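Local coordinates for beta-lactamase Mb2281c (Mycobacterium bovis, PDB 3I7J), which probably acts as a serine hydrolase of the beta-lactamase family, cleaving beta-lactams or related amide or ester bonds, at residues L26-H29 and G30-R34; S70-R73 and H74-H78; A89-R92 and P93-R97. All coordinates share one frame; numbering follows the deposited sequence.

Contact 1. Residues L26-H29 and G30-R34; sequences LATH and GDTAR
T28 and T32 meet through one methyl group, with T32 CG2 lying 3.9 Å from T28 CB. The methyl approaches T28 almost equally distant from its two branches, 4.4 Å from T28 OG1 and 4.3 Å from T28 CG2, and therefore faces the fork of that side chain and not either end. On T32 the hydroxyl sits between the backbone N and the carbonyl carbon (chi1 62°), which leaves CG2 on the side turned back to the strand. The contact is purely apolar, and no hydrogen bond joins the two segments. H29 leaves the strand on a different course, directed away from G30-R34 overall although its CB stays in contact with G30 N, and its side chain touches L4 and L7. Its ND1 lies 3.0 Å from G30 N, but the angle is too poor for a hydrogen bond. The setting is the end of strand 24-29, an outermost strand of the six-stranded antiparallel sheet, which carries a classic beta bulge where L26 and A27 both face V19. After G30, whose positive phi (81°) favours glycine, the chain folds into a type I beta turn from D31 to R34, closed by R34 N to D31 O at 3.1 Å. An Asx turn is superimposed on it: D31 OD1 accepts from A33 N at 3.0 Å, the donor standing 53° out of the carboxylate plane. T32 also has a backbone hydrogen bond to A154, at the start of helix 153-164.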
# COMPACT_ATOMS: atom_id res chain seq x y z
N LEU A 26 2.00 11.32 16.03
CA LEU A 26 3.07 12.02 16.71
C LEU A 26 3.33 13.42 16.16
O LEU A 26 3.92 14.26 16.84
CB LEU A 26 4.36 11.19 16.60
CG LEU A 26 4.24 9.75 17.11
CD1 LEU A 26 5.51 8.98 16.81
CD2 LEU A 26 3.95 9.75 18.61
N ALA A 27 2.90 13.67 14.93
CA ALA A 27 3.09 14.97 14.31
C ALA A 27 2.34 15.03 12.99
O ALA A 27 2.11 14.00 12.35
CB ALA A 27 4.57 15.24 14.07
N THR A 28 1.94 16.23 12.58
CA THR A 28 1.24 16.40 11.32
C THR A 28 1.69 17.70 10.71
O THR A 28 2.39 18.48 11.34
CB THR A 28 -0.30 16.47 11.49
OG1 THR A 28 -0.65 17.70 12.13
CG2 THR A 28 -0.81 15.30 12.33
N HIS A 29 1.30 17.91 9.46
CA HIS A 29 1.62 19.13 8.74
C HIS A 29 0.64 19.23 7.59
O HIS A 29 0.27 18.21 7.00
CB HIS A 29 3.06 19.08 8.21
CG HIS A 29 3.50 20.37 7.58
ND1 HIS A 29 3.05 20.79 6.34
CD2 HIS A 29 4.31 21.35 8.04
CE1 HIS A 29 3.56 21.98 6.07
NE2 HIS A 29 4.32 22.34 7.09
N GLY A 30 0.20 20.44 7.28
CA GLY A 30 -0.74 20.63 6.19
C GLY A 30 -2.17 20.33 6.61
O GLY A 30 -2.45 20.12 7.79
N ASP A 31 -3.07 20.31 5.64
CA ASP A 31 -4.47 20.03 5.95
C ASP A 31 -4.75 18.53 5.90
O ASP A 31 -4.92 17.95 4.83
CB ASP A 31 -5.37 20.79 4.96
CG ASP A 31 -6.84 20.69 5.32
OD1 ASP A 31 -7.16 20.07 6.36
OD2 ASP A 31 -7.67 21.24 4.57
N THR A 32 -4.79 17.91 7.08
CA THR A 32 -5.03 16.48 7.19
C THR A 32 -6.48 16.08 6.86
O THR A 32 -6.81 14.90 6.81
CB THR A 32 -4.66 15.96 8.60
OG1 THR A 32 -5.48 16.60 9.58
CG2 THR A 32 -3.21 16.26 8.91
N ALA A 33 -7.33 17.08 6.62
CA ALA A 33 -8.72 16.83 6.28
C ALA A 33 -8.93 16.96 4.76
O ALA A 33 -9.98 16.60 4.24
CB ALA A 33 -9.63 17.81 7.02
N ARG A 34 -7.92 17.47 4.06
CA ARG A 34 -8.00 17.64 2.62
C ARG A 34 -7.98 16.31 1.86
O ARG A 34 -7.14 15.45 2.13
CB ARG A 34 -6.85 18.53 2.13
CG ARG A 34 -6.73 18.57 0.62
CD ARG A 34 -5.83 19.67 0.12
NE ARG A 34 -5.69 19.63 -1.33
CZ ARG A 34 -5.30 20.66 -2.07
NH1 ARG A 34 -5.01 21.82 -1.52
NH2 ARG A 34 -5.22 20.52 -3.39

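Contact 2. Residues S70-R73 and H74-H78; sequences STVR and HLLAH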
# COMPACT_ATOMS: atom_id res chain seq x y z
N SER A 70 -3.29 -19.52 -11.10
CA SER A 70 -3.15 -18.33 -10.27
C SER A 70 -4.17 -18.37 -9.13
O SER A 70 -5.25 -18.96 -9.27
CB SER A 70 -3.35 -17.07 -11.13
OG SER A 70 -3.39 -15.90 -10.34
N THR A 71 -3.83 -17.75 -7.99
CA THR A 71 -4.72 -17.72 -6.83
C THR A 71 -4.82 -16.30 -6.26
O THR A 71 -4.17 -15.37 -6.75
CB THR A 71 -4.20 -18.65 -5.69
OG1 THR A 71 -2.98 -18.13 -5.16
CG2 THR A 71 -3.95 -20.07 -6.22
N VAL A 72 -5.63 -16.13 -5.23
CA VAL A 72 -5.78 -14.84 -4.58
C VAL A 72 -4.39 -14.35 -4.13
O VAL A 72 -4.06 -13.18 -4.32
CB VAL A 72 -6.77 -14.96 -3.38
CG1 VAL A 72 -6.68 -13.74 -2.47
CG2 VAL A 72 -8.20 -15.09 -3.92
N ARG A 73 -3.57 -15.25 -3.58
CA ARG A 73 -2.22 -14.88 -3.13
C ARG A 73 -1.34 -14.33 -4.26
O ARG A 73 -0.56 -13.41 -4.03
CB ARG A 73 -1.51 -16.08 -2.48
CG ARG A 73 -0.19 -15.70 -1.78
CD ARG A 73 0.71 -16.92 -1.57
NE ARG A 73 0.01 -17.99 -0.88
CZ ARG A 73 -0.17 -18.05 0.43
NH1 ARG A 73 0.31 -17.09 1.22
NH2 ARG A 73 -0.85 -19.06 0.96
N HIS A 74 -1.45 -14.90 -5.46
CA HIS A 74 -0.66 -14.44 -6.60
C HIS A 74 -1.11 -13.04 -7.00
O HIS A 74 -0.30 -12.21 -7.41
CB HIS A 74 -0.82 -15.34 -7.83
CG HIS A 74 -0.28 -16.73 -7.67
ND1 HIS A 74 -0.96 -17.71 -6.98
CD2 HIS A 74 0.85 -17.31 -8.14
CE1 HIS A 74 -0.27 -18.84 -7.05
NE2 HIS A 74 0.83 -18.62 -7.74
N LEU A 75 -2.41 -12.79 -6.91
CA LEU A 75 -2.93 -11.48 -7.28
C LEU A 75 -2.43 -10.42 -6.31
O LEU A 75 -2.01 -9.34 -6.73
CB LEU A 75 -4.45 -11.52 -7.32
CG LEU A 75 -4.99 -12.50 -8.36
CD1 LEU A 75 -6.51 -12.59 -8.23
CD2 LEU A 75 -4.61 -12.01 -9.76
N LEU A 76 -2.47 -10.73 -5.02
CA LEU A 76 -2.02 -9.80 -3.98
C LEU A 76 -0.53 -9.49 -4.06
O LEU A 76 -0.11 -8.36 -3.78
CB LEU A 76 -2.34 -10.39 -2.60
CG LEU A 76 -3.81 -10.33 -2.16
CD1 LEU A 76 -4.06 -11.27 -0.98
CD2 LEU A 76 -4.15 -8.90 -1.79
N ALA A 77 0.26 -10.49 -4.44
CA ALA A 77 1.71 -10.36 -4.53
C ALA A 77 2.24 -10.04 -5.93
O ALA A 77 3.46 -10.00 -6.13
CB ALA A 77 2.38 -11.63 -4.00
N HIS A 78 1.35 -9.82 -6.88
CA HIS A 78 1.74 -9.49 -8.25
C HIS A 78 2.57 -10.59 -8.91
O HIS A 78 3.58 -10.32 -9.55
CB HIS A 78 2.52 -8.17 -8.28
CG HIS A 78 1.78 -7.02 -7.68
ND1 HIS A 78 0.67 -6.46 -8.27
CD2 HIS A 78 1.95 -6.37 -6.50
CE1 HIS A 78 0.19 -5.52 -7.48
NE2 HIS A 78 0.94 -5.44 -6.40
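T71 is the N-cap residue of the short helix 72-76, and H74 bends back to meet it from the first turn. The H74 side chain has CG beside its own backbone N (chi1 -66°), which turns the ring back toward the cap. T71 OG1 lies in the ring plane at its edge, 2.8 Å from H74 ND1, in a hydrogen bond whose donor may be either group. S70 CA covers one face of the same ring, 4.2 Å from its centroid and 20° off the normal, a CH-pi contact. L75 N donates to T71 O at 3.1 Å in the carbonyl plane, while H74 N reaches the same oxygen only weakly. On the buried side the V72 and L76 side chains lie side by side, with V72 CG1 3.9 Å from L76 CD1, against L107 of helix 101-115. A Schellman motif ends the helix at H78. T71 OG1 has a second partner in L61 O, and S70 OG is hydrogen-bonded to A65 O, tying the cap to the preceding loop. Held at its edge by T71, met on one face by S70 CA and touched by the F182 ring, the H74 imidazole is probably restricted in rotation.

Contact 3. Residues A89-R92 and P93-R97; sequences ALAR and PGTRR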
# COMPACT_ATOMS: atom_id res chain seq x y z
N ALA A 89 -2.29 -12.60 -20.23
CA ALA A 89 -1.38 -13.44 -19.47
C ALA A 89 -0.02 -13.43 -20.15
O ALA A 89 0.15 -13.99 -21.23
CB ALA A 89 -1.92 -14.87 -19.40
N LEU A 90 0.95 -12.78 -19.51
CA LEU A 90 2.30 -12.67 -20.07
C LEU A 90 3.31 -13.64 -19.49
O LEU A 90 4.42 -13.76 -20.01
CB LEU A 90 2.82 -11.24 -19.90
CG LEU A 90 2.01 -10.15 -20.62
CD1 LEU A 90 2.62 -8.79 -20.32
CD2 LEU A 90 2.01 -10.43 -22.11
N ALA A 91 2.94 -14.34 -18.41
CA ALA A 91 3.85 -15.30 -17.79
C ALA A 91 3.10 -16.34 -16.97
O ALA A 91 1.91 -16.19 -16.70
CB ALA A 91 4.86 -14.56 -16.90
N ARG A 92 3.81 -17.39 -16.58
CA ARG A 92 3.24 -18.47 -15.79
C ARG A 92 3.18 -18.03 -14.33
O ARG A 92 4.17 -17.57 -13.78
CB ARG A 92 4.10 -19.73 -15.90
CG ARG A 92 4.31 -20.20 -17.33
CD ARG A 92 5.21 -21.43 -17.43
NE ARG A 92 4.62 -22.60 -16.77
CZ ARG A 92 4.74 -22.88 -15.48
NH1 ARG A 92 5.43 -22.08 -14.68
NH2 ARG A 92 4.17 -23.97 -14.98
N PRO A 93 2.02 -18.20 -13.68
CA PRO A 93 1.84 -17.81 -12.27
C PRO A 93 3.00 -18.24 -11.37
O PRO A 93 3.47 -19.38 -11.44
CB PRO A 93 0.53 -18.50 -11.89
CG PRO A 93 -0.22 -18.55 -13.19
CD PRO A 93 0.85 -18.94 -14.18
N GLY A 94 3.47 -17.32 -10.53
CA GLY A 94 4.55 -17.63 -9.60
C GLY A 94 5.98 -17.61 -10.14
O GLY A 94 6.93 -17.73 -9.37
N THR A 95 6.13 -17.45 -11.44
CA THR A 95 7.46 -17.44 -12.04
C THR A 95 8.04 -16.04 -12.09
O THR A 95 9.25 -15.86 -11.94
CB THR A 95 7.43 -18.00 -13.47
OG1 THR A 95 6.70 -17.10 -14.32
CG2 THR A 95 6.76 -19.36 -13.48
N ARG A 96 7.19 -15.05 -12.32
CA ARG A 96 7.67 -13.68 -12.39
C ARG A 96 6.90 -12.72 -11.49
O ARG A 96 5.74 -12.93 -11.16
CB ARG A 96 7.63 -13.15 -13.83
CG ARG A 96 8.75 -13.68 -14.70
CD ARG A 96 9.09 -12.72 -15.83
NE ARG A 96 8.07 -12.71 -16.88
CZ ARG A 96 8.05 -11.84 -17.88
NH1 ARG A 96 8.99 -10.91 -17.98
NH2 ARG A 96 7.09 -11.91 -18.80
N ARG A 97 7.59 -11.66 -11.09
CA ARG A 97 6.99 -10.64 -10.27
C ARG A 97 6.80 -9.41 -11.13
O ARG A 97 7.78 -8.75 -11.48
CB ARG A 97 7.90 -10.30 -9.09
CG ARG A 97 7.47 -9.08 -8.30
CD ARG A 97 7.69 -9.31 -6.81
NE ARG A 97 6.58 -10.04 -6.22
CZ ARG A 97 6.67 -10.83 -5.16
NH1 ARG A 97 7.82 -11.02 -4.53
NH2 ARG A 97 5.58 -11.43 -4.72
O HOH W 1 4.49 -14.92 -12.83
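This is a local turn contact at the protein surface, in the loop between helices 72-76 and 101-115, where R92 and T95 are tied together round P93 and G94. P93 and G94 take the middle positions of a type II beta turn, G94 with a positive phi (81°) that suits glycine, and the closing bond is present: T95 N donates to R92 O at 3.1 Å, tilted from the carbonyl plane. The threonine side chain reinforces the closure. With OG1 placed between the backbone N and the carbonyl carbon, its hydroxyl donates to R92 O at 2.6 Å, in the carbonyl plane and on a lone pair, the C=O...O angle being 139°. Its methyl branch lies against the R92 side chain: T95 CG2 is at the edge of the guanidinium, 3.3 Å from R92 NH1, and the two side chains cross at about a right angle. A water lies 2.8 Å from R92 O and accepts from R96 N, carrying the link one residue further.

R96 reaches back to L90 and A91, the residues just before the turn. Its bent chain lays the guanidinium edge against A91 CB, 3.7 Å from NE, while NH2 makes a weak hydrogen bond to L90 O at 3.5 Å. L90 and A91 both have backbone hydrogen bonds to G81, and G94 has one to T79, so the turn is stitched to neighbouring loop residues as well. R92 O thus takes two direct hydrogen bonds from T95, besides its water contact. This concentration of donors on one carbonyl should polarise it and fix its orientation, whereas the weak bond of R96 suggests a looser hold on that guanidinium.

Contacts 2 and 3 are neighbours, their centres about 10 Å apart, while contact 1 lies on the opposite side of the chain's centre, about 34 Å from contact 2 and 40 Å from contact 3 between centres. The touching pair is joined by R97 NH2, 2.9 Å from A77 O in a probable hydrogen bond, and by packing of H74 CD2, 3.5 Å from G94 N and 3.9 Å from P93 CB. H78 touches K43 and Y99, which with S40 fit the SxxK and YxN patterns of class C-like serine beta-lactamases, so contact 2 probably borders the active site. Contact 1, at the sheet edge, touches neither of the other two contacts.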